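Local coordinates for protein transcriptional regulator, MerR-family (Cupriavidus metallidurans CH34, PDB 5GPE) that probably acts as a MerR-family DNA-binding transcription regulator and binds lead(II) selectively, at residues 20-25 with 38-43; 68-73 with 78-83. All coordinates share one frame; numbering follows the deposited sequence.

Interaction 1: residues 20-25 with 38-43; sequences FYESEG and RLYDEV
Glu22 and Tyr40 reach for each other from opposite directions, the acid from helix 15-23 and the phenol from the segment that leads into helix 42-56. The CA atoms of Glu22 and Tyr40 stay 12.0 Å apart, so long side chains must bridge the gap. Glu22 does so with CG anti to its own carbonyl carbon and an extended chain beyond, which carries the carboxylate clear of the helix. The phenol donates from Tyr40 OH to Glu22 OE2 over 2.6 Å, meeting that oxygen on its syn side and 25° out of the carboxylate plane. OE2 lies in the ring plane at its edge, with the carboxylate and ring planes 45° apart.

Arg38 runs past Glu22 in the opposing sense, its chain stretched from CG to NE. Its NH1 makes a longer salt bridge of 3.4 Å to the same Glu22 OE2, approaching by the guanidinium edge, where the Tyr40 hydroxyl also lies. The guanidinium and carboxylate planes are turned 82° apart, which rules out a flat two-pronged pair.

The helix end and the helix start beside the contact have their own locks. Gly25, at positive phi, closes helix 15-23 in a Schellman motif, while Asp41 N-caps helix 42-56, its OD1 accepting from Val43 N at 3.1 Å. Tyr40 packs on Ile4 and Leu7 of helix 4-11 and meets His44 edge-to-face, which anchors its buried ring.

Helices 4-11 and 15-23 belong to the helix-turn-helix, and the contact ties the second to the returning arm of the loop that forms the wing of MerR-type winged helix-turn-helix domains. One carboxylate oxygen takes both a neutral donor and a positive charge, which would probably stabilise Glu22 as the anion, the short phenol bond setting its position and the exposed arginine adding looser support.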
loop_
_atom_site.group_PDB
_atom_site.type_symbol
_atom_site.label_atom_id
_atom_site.label_comp_id
_atom_site.label_asym_id
_atom_site.label_seq_id
_atom_site.Cartn_x
_atom_site.Cartn_y
_atom_site.Cartn_z
ATOM N N PHE B 20 -14.870 -10.317 -9.503
ATOM C CA PHE B 20 -14.517 -9.390 -8.401
ATOM C C PHE B 20 -15.194 -8.017 -8.588
ATOM O O PHE B 20 -15.827 -7.494 -7.674
ATOM C CB PHE B 20 -12.998 -9.237 -8.317
ATOM C CG PHE B 20 -12.539 -8.225 -7.316
ATOM C CD1 PHE B 20 -12.888 -8.343 -5.977
ATOM C CD2 PHE B 20 -11.715 -7.178 -7.703
ATOM C CE1 PHE B 20 -12.448 -7.409 -5.044
ATOM C CE2 PHE B 20 -11.269 -6.248 -6.784
ATOM C CZ PHE B 20 -11.638 -6.365 -5.449
ATOM N N TYR B 21 -15.073 -7.461 -9.795
ATOM C CA TYR B 21 -15.716 -6.185 -10.122
ATOM C C TYR B 21 -17.241 -6.255 -10.021
ATOM O O TYR B 21 -17.870 -5.308 -9.554
ATOM C CB TYR B 21 -15.308 -5.715 -11.516
ATOM C CG TYR B 21 -13.845 -5.396 -11.679
ATOM C CD1 TYR B 21 -13.041 -5.030 -10.594
ATOM C CD2 TYR B 21 -13.248 -5.464 -12.924
ATOM C CE1 TYR B 21 -11.700 -4.744 -10.762
ATOM C CE2 TYR B 21 -11.902 -5.167 -13.099
ATOM C CZ TYR B 21 -11.136 -4.819 -12.009
ATOM O OH TYR B 21 -9.809 -4.512 -12.155
ATOM N N GLU B 22 -17.826 -7.382 -10.411
ATOM C CA GLU B 22 -19.262 -7.621 -10.207
ATOM C C GLU B 22 -19.647 -7.604 -8.737
ATOM O O GLU B 22 -20.598 -6.927 -8.349
ATOM C CB GLU B 22 -19.694 -8.963 -10.798
ATOM C CG GLU B 22 -19.752 -8.958 -12.307
ATOM C CD GLU B 22 -20.326 -10.238 -12.891
ATOM O OE1 GLU B 22 -19.960 -11.338 -12.414
ATOM O OE2 GLU B 22 -21.117 -10.131 -13.849
ATOM N N SER B 23 -18.910 -8.355 -7.921
ATOM C CA SER B 23 -19.175 -8.405 -6.470
ATOM C C SER B 23 -19.032 -7.027 -5.803
ATOM O O SER B 23 -19.695 -6.755 -4.812
ATOM C CB SER B 23 -18.274 -9.430 -5.772
ATOM O OG SER B 23 -16.922 -9.002 -5.789
ATOM N N GLU B 24 -18.185 -6.167 -6.374
ATOM C CA GLU B 24 -17.984 -4.792 -5.879
ATOM C C GLU B 24 -18.932 -3.731 -6.484
ATOM O O GLU B 24 -18.802 -2.550 -6.183
ATOM C CB GLU B 24 -16.522 -4.375 -6.091
ATOM C CG GLU B 24 -15.563 -5.089 -5.168
ATOM C CD GLU B 24 -15.781 -4.728 -3.709
ATOM O OE1 GLU B 24 -15.795 -3.530 -3.281
ATOM O OE2 GLU B 24 -15.989 -5.694 -2.987
ATOM N N GLY B 25 -19.895 -4.149 -7.299
ATOM C CA GLY B 25 -20.900 -3.239 -7.842
ATOM C C GLY B 25 -20.389 -2.316 -8.935
ATOM O O GLY B 25 -21.004 -1.289 -9.199
ATOM N N ARG B 38 -25.941 -16.121 -17.604
ATOM C CA ARG B 38 -25.532 -14.747 -17.780
ATOM C C ARG B 38 -24.800 -14.439 -19.083
ATOM O O ARG B 38 -23.892 -15.101 -19.403
ATOM C CB ARG B 38 -24.665 -14.305 -16.606
ATOM C CG ARG B 38 -25.334 -14.365 -15.256
ATOM C CD ARG B 38 -24.378 -14.150 -14.099
ATOM N NE ARG B 38 -25.099 -13.623 -12.950
ATOM C CZ ARG B 38 -24.928 -12.421 -12.406
ATOM N NH1 ARG B 38 -24.000 -11.588 -12.857
ATOM N NH2 ARG B 38 -25.651 -12.084 -11.336
ATOM N N LEU B 39 -25.225 -13.411 -19.797
ATOM C CA LEU B 39 -24.578 -12.937 -21.026
ATOM C C LEU B 39 -24.219 -11.467 -20.939
ATOM O O LEU B 39 -24.911 -10.683 -20.292
ATOM C CB LEU B 39 -25.463 -13.173 -22.263
ATOM C CG LEU B 39 -25.696 -14.614 -22.690
ATOM C CD1 LEU B 39 -26.690 -14.667 -23.838
ATOM C CD2 LEU B 39 -24.406 -15.297 -23.111
ATOM N N TYR B 40 -23.122 -11.110 -21.599
ATOM C CA TYR B 40 -22.573 -9.753 -21.582
ATOM C C TYR B 40 -22.440 -9.236 -23.009
ATOM O O TYR B 40 -22.460 -10.002 -23.961
ATOM C CB TYR B 40 -21.207 -9.741 -20.883
ATOM C CG TYR B 40 -21.225 -10.343 -19.486
ATOM C CD1 TYR B 40 -21.056 -11.715 -19.291
ATOM C CD2 TYR B 40 -21.402 -9.542 -18.363
ATOM C CE1 TYR B 40 -21.066 -12.271 -18.021
ATOM C CE2 TYR B 40 -21.417 -10.083 -17.080
ATOM C CZ TYR B 40 -21.245 -11.447 -16.917
ATOM O OH TYR B 40 -21.249 -11.994 -15.661
ATOM N N ASP B 41 -22.278 -7.929 -23.143
ATOM C CA ASP B 41 -22.153 -7.270 -24.448
ATOM C C ASP B 41 -21.128 -6.122 -24.413
ATOM O O ASP B 41 -20.365 -5.981 -23.436
ATOM C CB ASP B 41 -23.547 -6.822 -24.943
ATOM C CG ASP B 41 -24.158 -5.699 -24.110
ATOM O OD1 ASP B 41 -23.443 -5.004 -23.358
ATOM O OD2 ASP B 41 -25.386 -5.508 -24.214
ATOM N N GLU B 42 -21.130 -5.307 -25.468
ATOM C CA GLU B 42 -20.162 -4.217 -25.671
ATOM C C GLU B 42 -20.086 -3.216 -24.507
ATOM O O GLU B 42 -19.008 -2.695 -24.203
ATOM C CB GLU B 42 -20.477 -3.471 -26.986
ATOM C CG GLU B 42 -19.446 -2.420 -27.420
ATOM C CD GLU B 42 -18.072 -2.992 -27.777
ATOM O OE1 GLU B 42 -17.954 -4.212 -28.050
ATOM O OE2 GLU B 42 -17.096 -2.207 -27.784
ATOM N N VAL B 43 -21.224 -2.953 -23.872
ATOM C CA VAL B 43 -21.296 -2.023 -22.731
ATOM C C VAL B 43 -20.395 -2.502 -21.578
ATOM O O VAL B 43 -19.707 -1.698 -20.948
ATOM C CB VAL B 43 -22.749 -1.826 -22.234
ATOM C CG1 VAL B 43 -22.798 -0.938 -20.996
ATOM C CG2 VAL B 43 -23.617 -1.208 -23.330
#

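Interaction 2: residues 68-73 with 78-83; sequences LNLRDR and CGEVNA. With PB (lead (II) ion), chain J.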
loop_
_atom_site.group_PDB
_atom_site.type_symbol
_atom_site.label_atom_id
_atom_site.label_comp_id
_atom_site.label_asym_id
_atom_site.label_seq_id
_atom_site.Cartn_x
_atom_site.Cartn_y
_atom_site.Cartn_z
ATOM N N LEU B 68 -17.699 6.184 -11.956
ATOM C CA LEU B 68 -18.745 5.453 -12.683
ATOM C C LEU B 68 -20.137 6.062 -12.458
ATOM O O LEU B 68 -20.929 6.172 -13.397
ATOM C CB LEU B 68 -18.742 3.963 -12.312
ATOM C CG LEU B 68 -17.563 3.139 -12.853
ATOM C CD1 LEU B 68 -17.543 1.760 -12.226
ATOM C CD2 LEU B 68 -17.615 3.015 -14.371
ATOM N N ASN B 69 -20.439 6.417 -11.214
ATOM C CA ASN B 69 -21.733 7.040 -10.880
ATOM C C ASN B 69 -21.941 8.381 -11.609
ATOM O O ASN B 69 -23.020 8.644 -12.135
ATOM C CB ASN B 69 -21.890 7.214 -9.362
ATOM C CG ASN B 69 -22.249 5.905 -8.642
ATOM O OD1 ASN B 69 -22.778 4.950 -9.229
ATOM N ND2 ASN B 69 -21.980 5.872 -7.344
ATOM N N LEU B 70 -20.882 9.183 -11.694
ATOM C CA LEU B 70 -20.899 10.419 -12.482
ATOM C C LEU B 70 -20.970 10.161 -14.011
ATOM O O LEU B 70 -21.728 10.837 -14.733
ATOM C CB LEU B 70 -19.679 11.258 -12.167
ATOM C CG LEU B 70 -19.733 11.846 -10.757
ATOM C CD1 LEU B 70 -18.338 12.167 -10.240
ATOM C CD2 LEU B 70 -20.648 13.065 -10.712
ATOM N N ARG B 71 -20.226 9.173 -14.499
ATOM C CA ARG B 71 -20.325 8.742 -15.921
ATOM C C ARG B 71 -21.759 8.315 -16.297
ATOM O O ARG B 71 -22.238 8.602 -17.393
ATOM C CB ARG B 71 -19.316 7.610 -16.196
ATOM C CG ARG B 71 -19.312 6.988 -17.590
ATOM C CD ARG B 71 -18.177 5.968 -17.738
ATOM N NE ARG B 71 -18.543 4.755 -18.499
ATOM C CZ ARG B 71 -18.000 4.324 -19.643
ATOM N NH1 ARG B 71 -17.026 4.994 -20.263
ATOM N NH2 ARG B 71 -18.451 3.191 -20.181
ATOM N N ASP B 72 -22.432 7.619 -15.391
ATOM C CA ASP B 72 -23.814 7.155 -15.602
ATOM C C ASP B 72 -24.867 8.276 -15.536
ATOM O O ASP B 72 -26.016 8.026 -15.890
ATOM C CB ASP B 72 -24.187 6.062 -14.581
ATOM C CG ASP B 72 -23.406 4.743 -14.783
ATOM O OD1 ASP B 72 -22.776 4.538 -15.840
ATOM O OD2 ASP B 72 -23.437 3.892 -13.863
ATOM N N ARG B 73 -24.460 9.491 -15.139
ATOM C CA ARG B 73 -25.323 10.681 -15.060
ATOM C C ARG B 73 -24.747 11.837 -15.932
ATOM O O ARG B 73 -24.204 12.815 -15.420
ATOM C CB ARG B 73 -25.477 11.134 -13.588
ATOM C CG ARG B 73 -25.934 10.081 -12.519
ATOM C CD ARG B 73 -27.428 10.070 -12.355
ATOM N NE ARG B 73 -28.029 11.382 -12.080
ATOM C CZ ARG B 73 -28.156 11.939 -10.867
ATOM N NH1 ARG B 73 -27.683 11.342 -9.769
ATOM N NH2 ARG B 73 -28.759 13.118 -10.747
ATOM N N CYS B 78 -19.596 18.141 -13.950
ATOM C CA CYS B 78 -18.441 17.234 -13.719
ATOM C C CYS B 78 -17.355 17.815 -12.795
ATOM O O CYS B 78 -16.256 17.233 -12.671
ATOM C CB CYS B 78 -17.842 16.811 -15.055
ATOM S SG CYS B 78 -16.929 18.078 -15.937
ATOM N N GLY B 79 -17.670 18.913 -12.106
ATOM C CA GLY B 79 -16.760 19.525 -11.104
ATOM C C GLY B 79 -16.198 18.567 -10.060
ATOM O O GLY B 79 -15.007 18.669 -9.708
ATOM N N GLU B 80 -17.029 17.627 -9.586
ATOM C CA GLU B 80 -16.568 16.620 -8.586
ATOM C C GLU B 80 -15.526 15.634 -9.141
ATOM O O GLU B 80 -14.735 15.088 -8.376
ATOM C CB GLU B 80 -17.704 15.791 -7.935
ATOM C CG GLU B 80 -18.953 16.488 -7.420
ATOM C CD GLU B 80 -20.088 15.508 -7.181
ATOM O OE1 GLU B 80 -20.294 15.014 -6.042
ATOM O OE2 GLU B 80 -20.765 15.212 -8.152
ATOM N N VAL B 81 -15.489 15.448 -10.462
ATOM C CA VAL B 81 -14.427 14.656 -11.107
ATOM C C VAL B 81 -13.069 15.346 -10.994
ATOM O O VAL B 81 -12.059 14.717 -10.614
ATOM C CB VAL B 81 -14.729 14.379 -12.612
ATOM C CG1 VAL B 81 -13.582 13.631 -13.261
ATOM C CG2 VAL B 81 -16.000 13.575 -12.732
ATOM N N ASN B 82 -13.041 16.644 -11.294
ATOM C CA ASN B 82 -11.833 17.480 -11.106
ATOM C C ASN B 82 -11.333 17.432 -9.653
ATOM O O ASN B 82 -10.128 17.294 -9.403
ATOM C CB ASN B 82 -12.079 18.955 -11.497
ATOM C CG ASN B 82 -12.335 19.138 -12.992
ATOM O OD1 ASN B 82 -11.739 18.457 -13.818
ATOM N ND2 ASN B 82 -13.188 20.096 -13.340
ATOM N N ALA B 83 -12.264 17.563 -8.710
ATOM C CA ALA B 83 -11.933 17.533 -7.265
ATOM C C ALA B 83 -11.342 16.188 -6.822
ATOM O O ALA B 83 -10.446 16.137 -5.981
ATOM C CB ALA B 83 -13.168 17.860 -6.429
HETATM PB PB PB J . -14.539 17.270 -15.384
#
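The Glu80 carboxylate meets Leu70 through one oxygen: the methyl CD2 of Leu70 approaches Glu80 OE2 from above the carboxylate plane, at 3.3 Å, a van der Waals contact and not a hydrogen bond, and the two side chains cross at about a right angle. At the other flat group, lead stands over one face of the Asn82 amide, shifted toward its OD1 and ND2 end; it is 3.4 Å from Asn82 OD1 and is not counted as bonded to it.

The apolar part is Leu70 CD1 against Val81 CG2 at 3.7 Å, side chains sliding past each other in opposite senses. Branched aliphatics suit this buried junction between helix 61-71 and helix 79-111; the extended acid flanks it at the exposed border.

Cys78, the N-cap residue of the long helix, holds SG between its backbone N and carbonyl carbon (chi1 72°), where the sulfur binds lead at 2.6 Å. Cys113 and Cys122 are lead ligands; since Cys122 of the second subunit packs on Cys78, that subunit's pair probably completes this site. Lead(II) is soft and well matched to sulfur. Metal coordination probably joins this helix start to the partner chain, while the Leu70-Val81 contact packs it against helix 61-71.

How the interactions relate
Both contacts bridge the connection between successive helices, a long loop in interaction 1 and a short one in interaction 2, but they use different chemistry. Interaction 1 is partly buried and polar, fastening the helix-turn-helix to the loop before helix 42-56 through one shared acid. Interaction 2 is more buried and mostly aliphatic, and it stands at the subunit interface beside the lead site, whereas no other protein chain of the assembly touches interaction 1. They hold different helices and follow one another along the chain, their centres about 21 Å apart. Leu68 and Arg71 of helix 61-71 pack on helix 42-56, so the two contacts are joined through helix packing, without touching.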